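Local coordinates for protein halohydrin epoxidase A (Corynebacterium sp., PDB 4Z9F) that catalyses the conversion of halohydrins into epoxides with release of hydrogen halide, at residues I3-A9 against Y26-D32; R10-A16 against F180-Y185; G126-I132 against I220-R226. The protein carries 1 engineered substitution. All blocks are in the same frame, centred on the assembly; numbering follows the deposited sequence.

All three contacts belong to one domain built round a seven-stranded parallel sheet. Interaction 1 pairs strands 3-6 and 27-30. Strand 73-79 lies between strand 3-6 and strand 127-132, which carries interaction 3. Interaction 2 joins the loop and first helical turn after strand 3-6 to the loop after strand 170-177. The centres of interactions 1 and 2 are about 14 Å apart, those of interactions 1 and 3 about 13 Å, those of interactions 2 and 3 about 18 Å. Along the chain, interaction 1 closes before 3 opens, while 2 crosses both. Phe12 and Ala13 touch Ile132, and Tyr26 touches Ala224. Residues distant in sequence are thus brought together into one compact Rossmann-like domain.

Interaction 1. Residues I3-A9 against Y26-D32; sequences IALVTHA and YTVVCHD
This is a buried pairing of two neighbouring parallel strands, 3-6 and 27-30, in the central sheet. Both have extended backbones. Their axes approach to 4.6 Å at 29°. Ile3, Ala4, Leu5 and Val6 lie beside Thr27, Val28, Val29 and Cys30 in turn. The hydrogen bonds alternate: Ala4 N to Thr27 O (3.0 Å), Val29 N to Ala4 O (2.7 Å), Val6 N to Val29 O (3.0 Å) and His31 N to Val6 O (2.9 Å). Ala4, Val6, Val28 and Cys30 share the face toward helix 14-23. There Val6 CG2 meets Val28 CG1 at 3.7 Å, both side chains t. On the other face Ile3 CG2 meets Val29 CG2 at 3.8 Å.

Beyond the strands the chain turns at His8 (phi 42°, psi 53°). His31, with chi1 at 151°, accepts His8 N at ND1 (3.0 Å), while His31 O accepts Ala9 N (2.8 Å). The His31 edge points at the His8 ring face, with centroids 4.9 Å apart and planes at 87°. Ala9 CB packs on Cys30 CB at 3.7 Å. Together with helix 14-23, the strands form the first beta-alpha-beta unit of a Rossmann-like fold, as in short-chain dehydrogenases/reductases.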
loop_
_atom_site.group_PDB
_atom_site.type_symbol
_atom_site.label_atom_id
_atom_site.label_comp_id
_atom_site.label_asym_id
_atom_site.label_seq_id
_atom_site.Cartn_x
_atom_site.Cartn_y
_atom_site.Cartn_z
ATOM N N ILE C 3 -12.876 22.997 -22.439
ATOM C CA ILE C 3 -11.909 22.357 -23.323
ATOM C C ILE C 3 -11.249 21.219 -22.565
ATOM O O ILE C 3 -10.855 21.384 -21.401
ATOM C CB ILE C 3 -10.852 23.352 -23.823
ATOM C CG1 ILE C 3 -11.510 24.684 -24.226
ATOM C CG2 ILE C 3 -10.069 22.743 -24.970
ATOM C CD1 ILE C 3 -12.624 24.539 -25.218
ATOM N N ALA C 4 -11.135 20.068 -23.219
ATOM C CA ALA C 4 -10.358 18.950 -22.714
ATOM C C ALA C 4 -9.316 18.558 -23.746
ATOM O O ALA C 4 -9.530 18.697 -24.957
ATOM C CB ALA C 4 -11.246 17.738 -22.385
ATOM N N LEU C 5 -8.168 18.111 -23.252
ATOM C CA LEU C 5 -7.117 17.533 -24.067
ATOM C C LEU C 5 -7.032 16.051 -23.715
ATOM O O LEU C 5 -6.989 15.702 -22.531
ATOM C CB LEU C 5 -5.779 18.228 -23.819
ATOM C CG LEU C 5 -4.529 17.536 -24.370
ATOM C CD1 LEU C 5 -4.564 17.435 -25.898
ATOM C CD2 LEU C 5 -3.269 18.239 -23.898
ATOM N N VAL C 6 -7.068 15.193 -24.735
ATOM C CA VAL C 6 -6.966 13.742 -24.571
ATOM C C VAL C 6 -5.845 13.252 -25.472
ATOM O O VAL C 6 -5.890 13.461 -26.691
ATOM C CB VAL C 6 -8.280 13.022 -24.920
ATOM C CG1 VAL C 6 -8.092 11.495 -24.837
ATOM C CG2 VAL C 6 -9.432 13.504 -24.026
ATOM N N THR C 7 -4.840 12.611 -24.888
ATOM C CA THR C 7 -3.762 12.082 -25.699
ATOM C C THR C 7 -4.114 10.670 -26.175
ATOM O O THR C 7 -5.017 10.017 -25.642
ATOM C CB THR C 7 -2.452 12.074 -24.921
ATOM O OG1 THR C 7 -2.609 11.264 -23.750
ATOM C CG2 THR C 7 -2.086 13.487 -24.503
ATOM N N HIS C 8 -3.399 10.224 -27.204
ATOM C CA HIS C 8 -3.577 8.891 -27.800
ATOM C C HIS C 8 -5.055 8.534 -27.931
ATOM O O HIS C 8 -5.519 7.484 -27.479
ATOM C CB HIS C 8 -2.817 7.845 -26.989
ATOM C CG HIS C 8 -1.339 8.076 -26.950
ATOM N ND1 HIS C 8 -0.516 7.814 -28.024
ATOM C CD2 HIS C 8 -0.534 8.533 -25.961
ATOM C CE1 HIS C 8 0.732 8.100 -27.699
ATOM N NE2 HIS C 8 0.749 8.535 -26.452
ATOM N N ALA C 9 -5.804 9.440 -28.580
ATOM C CA ALA C 9 -7.261 9.423 -28.517
ATOM C C ALA C 9 -7.885 8.174 -29.126
ATOM O O ALA C 9 -9.057 7.888 -28.852
ATOM C CB ALA C 9 -7.832 10.664 -29.209
ATOM N N TYR C 26 -18.071 19.140 -23.339
ATOM C CA TYR C 26 -16.739 19.638 -23.650
ATOM C C TYR C 26 -16.484 19.679 -25.155
ATOM O O TYR C 26 -17.016 18.881 -25.930
ATOM C CB TYR C 26 -15.655 18.760 -23.016
ATOM C CG TYR C 26 -15.512 18.854 -21.507
ATOM C CD1 TYR C 26 -16.530 18.435 -20.671
ATOM C CD2 TYR C 26 -14.336 19.318 -20.930
ATOM C CE1 TYR C 26 -16.404 18.497 -19.289
ATOM C CE2 TYR C 26 -14.195 19.382 -19.549
ATOM C CZ TYR C 26 -15.242 18.965 -18.736
ATOM O OH TYR C 26 -15.135 19.022 -17.362
ATOM N N THR C 27 -15.618 20.599 -25.554
ATOM C CA THR C 27 -14.884 20.461 -26.799
ATOM C C THR C 27 -13.634 19.654 -26.484
ATOM O O THR C 27 -12.817 20.064 -25.650
ATOM C CB THR C 27 -14.535 21.829 -27.386
ATOM O OG1 THR C 27 -15.746 22.548 -27.624
ATOM C CG2 THR C 27 -13.776 21.678 -28.696
ATOM N N VAL C 28 -13.495 18.500 -27.120
ATOM C CA VAL C 28 -12.391 17.599 -26.835
ATOM C C VAL C 28 -11.344 17.755 -27.927
ATOM O O VAL C 28 -11.551 17.326 -29.068
ATOM C CB VAL C 28 -12.866 16.148 -26.710
ATOM C CG1 VAL C 28 -11.698 15.270 -26.303
ATOM C CG2 VAL C 28 -14.018 16.061 -25.693
ATOM N N VAL C 29 -10.214 18.359 -27.569
ATOM C CA VAL C 29 -9.052 18.463 -28.445
ATOM C C VAL C 29 -8.198 17.208 -28.274
ATOM O O VAL C 29 -7.826 16.852 -27.150
ATOM C CB VAL C 29 -8.243 19.728 -28.114
ATOM C CG1 VAL C 29 -7.039 19.825 -28.991
ATOM C CG2 VAL C 29 -9.117 20.961 -28.237
ATOM N N CYS C 30 -7.867 16.546 -29.386
ATOM C CA CYS C 30 -7.341 15.186 -29.367
ATOM C C CYS C 30 -5.967 15.088 -30.010
ATOM O O CYS C 30 -5.726 15.660 -31.078
ATOM C CB CYS C 30 -8.302 14.233 -30.091
ATOM S SG CYS C 30 -9.899 14.115 -29.302
ATOM N N HIS C 31 -5.077 14.336 -29.362
ATOM C CA HIS C 31 -3.785 13.968 -29.909
ATOM C C HIS C 31 -3.805 12.488 -30.264
ATOM O O HIS C 31 -4.479 11.687 -29.608
ATOM C CB HIS C 31 -2.653 14.270 -28.914
ATOM C CG HIS C 31 -1.458 13.373 -29.041
ATOM N ND1 HIS C 31 -1.398 12.121 -28.463
ATOM C CD2 HIS C 31 -0.261 13.562 -29.648
ATOM C CE1 HIS C 31 -0.226 11.573 -28.725
ATOM N NE2 HIS C 31 0.485 12.427 -29.442
ATOM N N ASP C 32 -3.077 12.139 -31.322
ATOM C CA ASP C 32 -2.871 10.744 -31.688
ATOM C C ASP C 32 -1.697 10.679 -32.651
ATOM O O ASP C 32 -1.435 11.632 -33.392
ATOM C CB ASP C 32 -4.131 10.128 -32.305
ATOM C CG ASP C 32 -4.056 8.605 -32.392
ATOM O OD1 ASP C 32 -3.885 8.074 -33.514
ATOM O OD2 ASP C 32 -4.160 7.937 -31.333
HETATM O O HOH W 1 -1.173 7.548 -30.723
#

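Interaction 2. Residues R10-A16 against F180-Y185; sequences RHFAGPA and FNNPTY
Phe12 lays one ring face over the edge of Tyr185 in an offset edge-to-face pair. The centroids are 5.5 Å apart, the planes stand at 84°, and Phe12 CE1 lies 3.7 Å from Tyr185 CD2. Phe12 is t (chi1 -155°) and Tyr185 is m. The backbone of Phe12 takes phi 50° and psi -121°, in a type II' turn from His11 to Gly14 closed by Gly14 N to His11 O (2.7 Å). Gly14, the last residue of the turn, is also the first of helix 14-23.

One direct hydrogen bond joins the two loops: Phe12 N to Thr184 OG1, 2.8 Å. Water 2 also links them, at 2.8 Å from Thr184 OG1 and 2.9 Å from His11 ND1. Thr184 is m. The 180-185 loop is shaped by Asn182 OD1, which accepts Thr184 N (2.8 Å) in an Asx turn and Tyr185 N (3.1 Å). Phe12 O packs against Asn182 CB (3.4 Å) and Pro183 CD (3.6 Å). The Phe180 ring edge reaches the helix start, with CE1 4.0 Å from Ala13 CB and CZ 4.3 Å from Ala16 CB. Pro15 CG and Pro183 CG sit 4.2 Å apart.

The contact is mainly apolar, with one hydrogen bond and one water bridge, both through Thr184 OG1. It fills space beside the turn, where related dehydrogenases hold their nucleotide on a glycine-rich loop. That is consistent with the cofactor-free, halide-binding site known from other halohydrin dehalogenases.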
loop_
_atom_site.group_PDB
_atom_site.type_symbol
_atom_site.label_atom_id
_atom_site.label_comp_id
_atom_site.label_asym_id
_atom_site.label_seq_id
_atom_site.Cartn_x
_atom_site.Cartn_y
_atom_site.Cartn_z
ATOM N N ARG C 10 -7.156 7.427 -29.944
ATOM C CA ARG C 10 -7.728 6.251 -30.588
ATOM C C ARG C 10 -7.414 4.959 -29.845
ATOM O O ARG C 10 -7.779 3.877 -30.320
ATOM C CB ARG C 10 -7.241 6.169 -32.034
ATOM C CG ARG C 10 -7.625 7.415 -32.826
ATOM C CD ARG C 10 -7.017 7.421 -34.199
ATOM N NE ARG C 10 -7.716 6.524 -35.107
ATOM C CZ ARG C 10 -7.491 6.479 -36.416
ATOM N NH1 ARG C 10 -6.586 7.286 -36.956
ATOM N NH2 ARG C 10 -8.171 5.632 -37.179
ATOM N N HIS C 11 -6.772 5.045 -28.683
ATOM C CA HIS C 11 -6.221 3.876 -28.023
ATOM C C HIS C 11 -6.595 3.876 -26.548
ATOM O O HIS C 11 -7.015 4.898 -25.995
ATOM C CB HIS C 11 -4.701 3.838 -28.184
ATOM C CG HIS C 11 -4.256 3.818 -29.612
ATOM N ND1 HIS C 11 -4.162 2.655 -30.343
ATOM C CD2 HIS C 11 -3.905 4.820 -30.450
ATOM C CE1 HIS C 11 -3.764 2.940 -31.571
ATOM N NE2 HIS C 11 -3.597 4.247 -31.661
ATOM N N PHE C 12 -6.455 2.696 -25.925
ATOM C CA PHE C 12 -6.616 2.549 -24.478
ATOM C C PHE C 12 -7.919 3.194 -23.992
ATOM O O PHE C 12 -9.012 2.834 -24.444
ATOM C CB PHE C 12 -5.386 3.152 -23.784
ATOM C CG PHE C 12 -5.087 2.582 -22.416
ATOM C CD1 PHE C 12 -5.714 1.432 -21.957
ATOM C CD2 PHE C 12 -4.171 3.213 -21.588
ATOM C CE1 PHE C 12 -5.422 0.923 -20.698
ATOM C CE2 PHE C 12 -3.877 2.709 -20.333
ATOM C CZ PHE C 12 -4.507 1.560 -19.883
ATOM N N ALA C 13 -7.826 4.158 -23.086
ATOM C CA ALA C 13 -9.007 4.835 -22.579
ATOM C C ALA C 13 -9.416 6.038 -23.419
ATOM O O ALA C 13 -10.378 6.726 -23.058
ATOM C CB ALA C 13 -8.778 5.278 -21.127
ATOM N N GLY C 14 -8.723 6.302 -24.522
ATOM C CA GLY C 14 -9.022 7.445 -25.364
ATOM C C GLY C 14 -10.470 7.522 -25.808
ATOM O O GLY C 14 -11.182 8.488 -25.514
ATOM N N PRO C 15 -10.947 6.497 -26.524
ATOM C CA PRO C 15 -12.338 6.543 -27.013
ATOM C C PRO C 15 -13.371 6.756 -25.923
ATOM O O PRO C 15 -14.342 7.499 -26.124
ATOM C CB PRO C 15 -12.500 5.178 -27.700
ATOM C CG PRO C 15 -11.123 4.880 -28.206
ATOM C CD PRO C 15 -10.177 5.413 -27.155
ATOM N N ALA C 16 -13.189 6.136 -24.760
ATOM C CA ALA C 16 -14.155 6.325 -23.683
ATOM C C ALA C 16 -14.152 7.767 -23.190
ATOM O O ALA C 16 -15.215 8.339 -22.913
ATOM C CB ALA C 16 -13.851 5.361 -22.529
ATOM N N PHE C 180 -10.674 -3.947 -18.559
ATOM C CA PHE C 180 -11.432 -2.795 -19.029
ATOM C C PHE C 180 -11.661 -2.958 -20.527
ATOM O O PHE C 180 -10.696 -3.055 -21.291
ATOM C CB PHE C 180 -10.645 -1.523 -18.704
ATOM C CG PHE C 180 -11.082 -0.317 -19.459
ATOM C CD1 PHE C 180 -10.140 0.560 -19.983
ATOM C CD2 PHE C 180 -12.429 -0.038 -19.626
ATOM C CE1 PHE C 180 -10.542 1.699 -20.668
ATOM C CE2 PHE C 180 -12.832 1.088 -20.330
ATOM C CZ PHE C 180 -11.889 1.946 -20.849
ATOM N N ASN C 181 -12.935 -3.032 -20.940
ATOM C CA ASN C 181 -13.262 -3.190 -22.360
ATOM C C ASN C 181 -12.777 -1.971 -23.133
ATOM O O ASN C 181 -13.360 -0.885 -23.040
ATOM C CB ASN C 181 -14.770 -3.402 -22.535
ATOM C CG ASN C 181 -15.213 -3.488 -24.003
ATOM O OD1 ASN C 181 -16.349 -3.142 -24.311
ATOM N ND2 ASN C 181 -14.335 -3.930 -24.896
ATOM N N ASN C 182 -11.692 -2.137 -23.870
ATOM C CA ASN C 182 -11.060 -1.030 -24.569
ATOM C C ASN C 182 -10.289 -1.596 -25.752
ATOM O O ASN C 182 -9.915 -2.776 -25.743
ATOM C CB ASN C 182 -10.142 -0.230 -23.621
ATOM C CG ASN C 182 -8.814 -0.901 -23.375
ATOM O OD1 ASN C 182 -7.904 -0.798 -24.190
ATOM N ND2 ASN C 182 -8.684 -1.586 -22.223
ATOM N N PRO C 183 -10.045 -0.791 -26.794
ATOM C CA PRO C 183 -9.465 -1.349 -28.029
ATOM C C PRO C 183 -8.035 -1.825 -27.893
ATOM O O PRO C 183 -7.586 -2.610 -28.740
ATOM C CB PRO C 183 -9.559 -0.179 -29.018
ATOM C CG PRO C 183 -9.483 1.021 -28.145
ATOM C CD PRO C 183 -10.316 0.653 -26.938
ATOM N N THR C 184 -7.294 -1.384 -26.874
ATOM C CA THR C 184 -5.915 -1.832 -26.752
ATOM C C THR C 184 -5.833 -3.208 -26.100
ATOM O O THR C 184 -5.306 -4.152 -26.693
ATOM C CB THR C 184 -5.086 -0.813 -25.970
ATOM O OG1 THR C 184 -5.091 0.430 -26.680
ATOM C CG2 THR C 184 -3.657 -1.302 -25.849
ATOM N N TYR C 185 -6.381 -3.353 -24.889
ATOM C CA TYR C 185 -6.125 -4.563 -24.115
ATOM C C TYR C 185 -7.285 -5.548 -24.076
ATOM O O TYR C 185 -7.041 -6.746 -23.914
ATOM C CB TYR C 185 -5.733 -4.196 -22.685
ATOM C CG TYR C 185 -4.368 -3.550 -22.611
ATOM C CD1 TYR C 185 -3.230 -4.252 -22.990
ATOM C CD2 TYR C 185 -4.218 -2.247 -22.167
ATOM C CE1 TYR C 185 -1.975 -3.671 -22.929
ATOM C CE2 TYR C 185 -2.967 -1.653 -22.106
ATOM C CZ TYR C 185 -1.849 -2.379 -22.478
ATOM O OH TYR C 185 -0.588 -1.813 -22.414
HETATM O O HOH W 2 -4.479 -0.030 -29.336
#

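Interaction 3. Residues G126-I132 against I220-R226; sequences GASVIFI and ITFLASR
Ile130, Arg226 and Ser128 lose the most surface where strand 127-132 packs under the end of helix 213-224. The strand and helix axes are 9.2 Å apart and run roughly antiparallel, at 148°. CA atoms are nearest at Ser128 and Ala224, 5.8 Å apart.

Ile130 makes the apolar core of the contact. Its chi1 is m and its chi2 t. Ile130 CD1 lies 3.8 Å from Leu223 CB and 4.3 Å from Ile220 CG2. One step along this face, Ile132 CD1 meets Ile220 CD1 at 4.1 Å.

Arg226 leaves the helix with phi 63° and psi 12°, while its N still donates to Leu223 O (3.1 Å). Its extended side chain (chi2 and chi3 t) reaches back to the start of the strand. The guanidinium face covers Ala127 CA, which is 3.5 Å from Arg226 NH2. Water 3 accepts from Arg226 NH2 (2.9 Å) and donates to Gly126 O (2.7 Å). NH2 also forms a salt bridge with Asp74.

Ser128, with chi1 m, meets the helix end through water. Water 4 lies 2.6 Å from Ser128 OG and 2.7 Å from Leu223 O. Water 5 lies 2.8 Å from Ser128 OG and 2.9 Å from Arg226 NE.

This is helix-on-sheet packing of an alpha/beta fold. Val129 and Phe131 point to the opposite face of the sheet, against helix 96-123. Strands 73-79 and 170-177 flank strand 127-132, and Phe222 stacks on Phe222 of a second subunit.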
loop_
_atom_site.group_PDB
_atom_site.type_symbol
_atom_site.label_atom_id
_atom_site.label_comp_id
_atom_site.label_asym_id
_atom_site.label_seq_id
_atom_site.Cartn_x
_atom_site.Cartn_y
_atom_site.Cartn_z
ATOM N N GLY C 126 -6.522 26.731 -12.471
ATOM C CA GLY C 126 -6.588 25.319 -12.152
ATOM C C GLY C 126 -7.199 24.502 -13.277
ATOM O O GLY C 126 -7.666 25.020 -14.295
ATOM N N ALA C 127 -7.199 23.187 -13.048
ATOM C CA ALA C 127 -7.680 22.206 -14.010
ATOM C C ALA C 127 -7.567 20.820 -13.396
ATOM O O ALA C 127 -7.046 20.668 -12.286
ATOM C CB ALA C 127 -6.893 22.247 -15.322
ATOM N N SER C 128 -8.050 19.809 -14.109
ATOM C CA SER C 128 -7.842 18.420 -13.724
ATOM C C SER C 128 -6.903 17.761 -14.723
ATOM O O SER C 128 -7.023 17.952 -15.937
ATOM C CB SER C 128 -9.165 17.652 -13.654
ATOM O OG SER C 128 -10.040 18.207 -12.694
ATOM N N VAL C 129 -5.943 17.006 -14.207
ATOM C CA VAL C 129 -5.020 16.253 -15.026
ATOM C C VAL C 129 -5.178 14.809 -14.571
ATOM O O VAL C 129 -4.853 14.477 -13.420
ATOM C CB VAL C 129 -3.574 16.751 -14.885
ATOM C CG1 VAL C 129 -2.663 16.058 -15.870
ATOM C CG2 VAL C 129 -3.501 18.283 -15.081
ATOM N N ILE C 130 -5.729 13.970 -15.449
ATOM C CA ILE C 130 -6.048 12.580 -15.134
ATOM C C ILE C 130 -5.113 11.695 -15.936
ATOM O O ILE C 130 -5.113 11.741 -17.171
ATOM C CB ILE C 130 -7.515 12.259 -15.449
ATOM C CG1 ILE C 130 -8.425 13.180 -14.645
ATOM C CG2 ILE C 130 -7.821 10.796 -15.133
ATOM C CD1 ILE C 130 -9.797 13.281 -15.187
ATOM N N PHE C 131 -4.314 10.889 -15.239
ATOM C CA PHE C 131 -3.351 10.012 -15.882
ATOM C C PHE C 131 -3.944 8.612 -15.967
ATOM O O PHE C 131 -4.349 8.044 -14.946
ATOM C CB PHE C 131 -2.028 9.998 -15.114
ATOM C CG PHE C 131 -1.276 11.293 -15.192
ATOM C CD1 PHE C 131 -1.605 12.362 -14.366
ATOM C CD2 PHE C 131 -0.221 11.437 -16.081
ATOM C CE1 PHE C 131 -0.891 13.563 -14.431
ATOM C CE2 PHE C 131 0.486 12.642 -16.161
ATOM C CZ PHE C 131 0.151 13.699 -15.332
ATOM N N ILE C 132 -4.027 8.071 -17.179
ATOM C CA ILE C 132 -4.436 6.682 -17.351
ATOM C C ILE C 132 -3.181 5.831 -17.284
ATOM O O ILE C 132 -2.283 5.963 -18.123
ATOM C CB ILE C 132 -5.187 6.460 -18.673
ATOM C CG1 ILE C 132 -6.210 7.569 -18.918
ATOM C CG2 ILE C 132 -5.856 5.071 -18.665
ATOM C CD1 ILE C 132 -7.429 7.599 -18.001
ATOM N N ILE C 220 -14.193 9.477 -15.386
ATOM C CA ILE C 220 -13.410 10.596 -15.901
ATOM C C ILE C 220 -14.199 11.902 -15.814
ATOM O O ILE C 220 -13.654 12.941 -15.426
ATOM C CB ILE C 220 -12.940 10.289 -17.336
ATOM C CG1 ILE C 220 -11.765 9.305 -17.303
ATOM C CG2 ILE C 220 -12.547 11.564 -18.073
ATOM C CD1 ILE C 220 -11.267 8.874 -18.678
ATOM N N THR C 221 -15.484 11.883 -16.175
ATOM C CA THR C 221 -16.242 13.131 -16.108
ATOM C C THR C 221 -16.583 13.502 -14.669
ATOM O O THR C 221 -16.718 14.692 -14.353
ATOM C CB THR C 221 -17.517 13.062 -16.960
ATOM O OG1 THR C 221 -18.363 11.993 -16.522
ATOM C CG2 THR C 221 -17.172 12.879 -18.435
ATOM N N PHE C 222 -16.722 12.509 -13.780
ATOM C CA PHE C 222 -16.875 12.816 -12.363
ATOM C C PHE C 222 -15.630 13.499 -11.818
ATOM O O PHE C 222 -15.730 14.494 -11.087
ATOM C CB PHE C 222 -17.177 11.546 -11.565
ATOM C CG PHE C 222 -17.251 11.774 -10.079
ATOM C CD1 PHE C 222 -18.352 12.397 -9.520
ATOM C CD2 PHE C 222 -16.230 11.354 -9.249
ATOM C CE1 PHE C 222 -18.442 12.604 -8.163
ATOM C CE2 PHE C 222 -16.313 11.567 -7.862
ATOM C CZ PHE C 222 -17.421 12.192 -7.335
ATOM N N LEU C 223 -14.442 13.000 -12.183
ATOM C CA LEU C 223 -13.216 13.674 -11.764
ATOM C C LEU C 223 -13.114 15.062 -12.389
ATOM O O LEU C 223 -12.829 16.040 -11.692
ATOM C CB LEU C 223 -11.986 12.830 -12.108
ATOM C CG LEU C 223 -11.888 11.500 -11.334
ATOM C CD1 LEU C 223 -10.653 10.710 -11.732
ATOM C CD2 LEU C 223 -11.910 11.718 -9.811
ATOM N N ALA C 224 -13.393 15.176 -13.690
ATOM C CA ALA C 224 -13.276 16.465 -14.375
ATOM C C ALA C 224 -14.209 17.528 -13.809
ATOM O O ALA C 224 -13.936 18.722 -13.982
ATOM C CB ALA C 224 -13.551 16.293 -15.874
ATOM N N SER C 225 -15.298 17.123 -13.145
ATOM C CA SER C 225 -16.278 18.055 -12.589
ATOM C C SER C 225 -15.758 18.798 -11.365
ATOM O O SER C 225 -16.307 19.850 -11.015
ATOM C CB SER C 225 -17.553 17.307 -12.189
ATOM O OG SER C 225 -17.407 16.694 -10.906
ATOM N N ARG C 226 -14.748 18.252 -10.695
ATOM C CA ARG C 226 -14.153 18.765 -9.460
ATOM C C ARG C 226 -15.141 18.786 -8.290
ATOM O O ARG C 226 -14.843 19.378 -7.241
ATOM C CB ARG C 226 -13.547 20.169 -9.663
ATOM C CG ARG C 226 -12.655 20.302 -10.905
ATOM C CD ARG C 226 -11.974 21.697 -11.006
ATOM N NE ARG C 226 -11.646 22.064 -12.392
ATOM C CZ ARG C 226 -11.207 23.264 -12.783
ATOM N NH1 ARG C 226 -11.014 24.237 -11.892
ATOM N NH2 ARG C 226 -10.961 23.501 -14.071
HETATM O O HOH W 3 -9.913 25.577 -15.778
HETATM O O HOH W 4 -10.950 17.492 -10.368
HETATM O O HOH W 5 -11.509 19.917 -14.298
#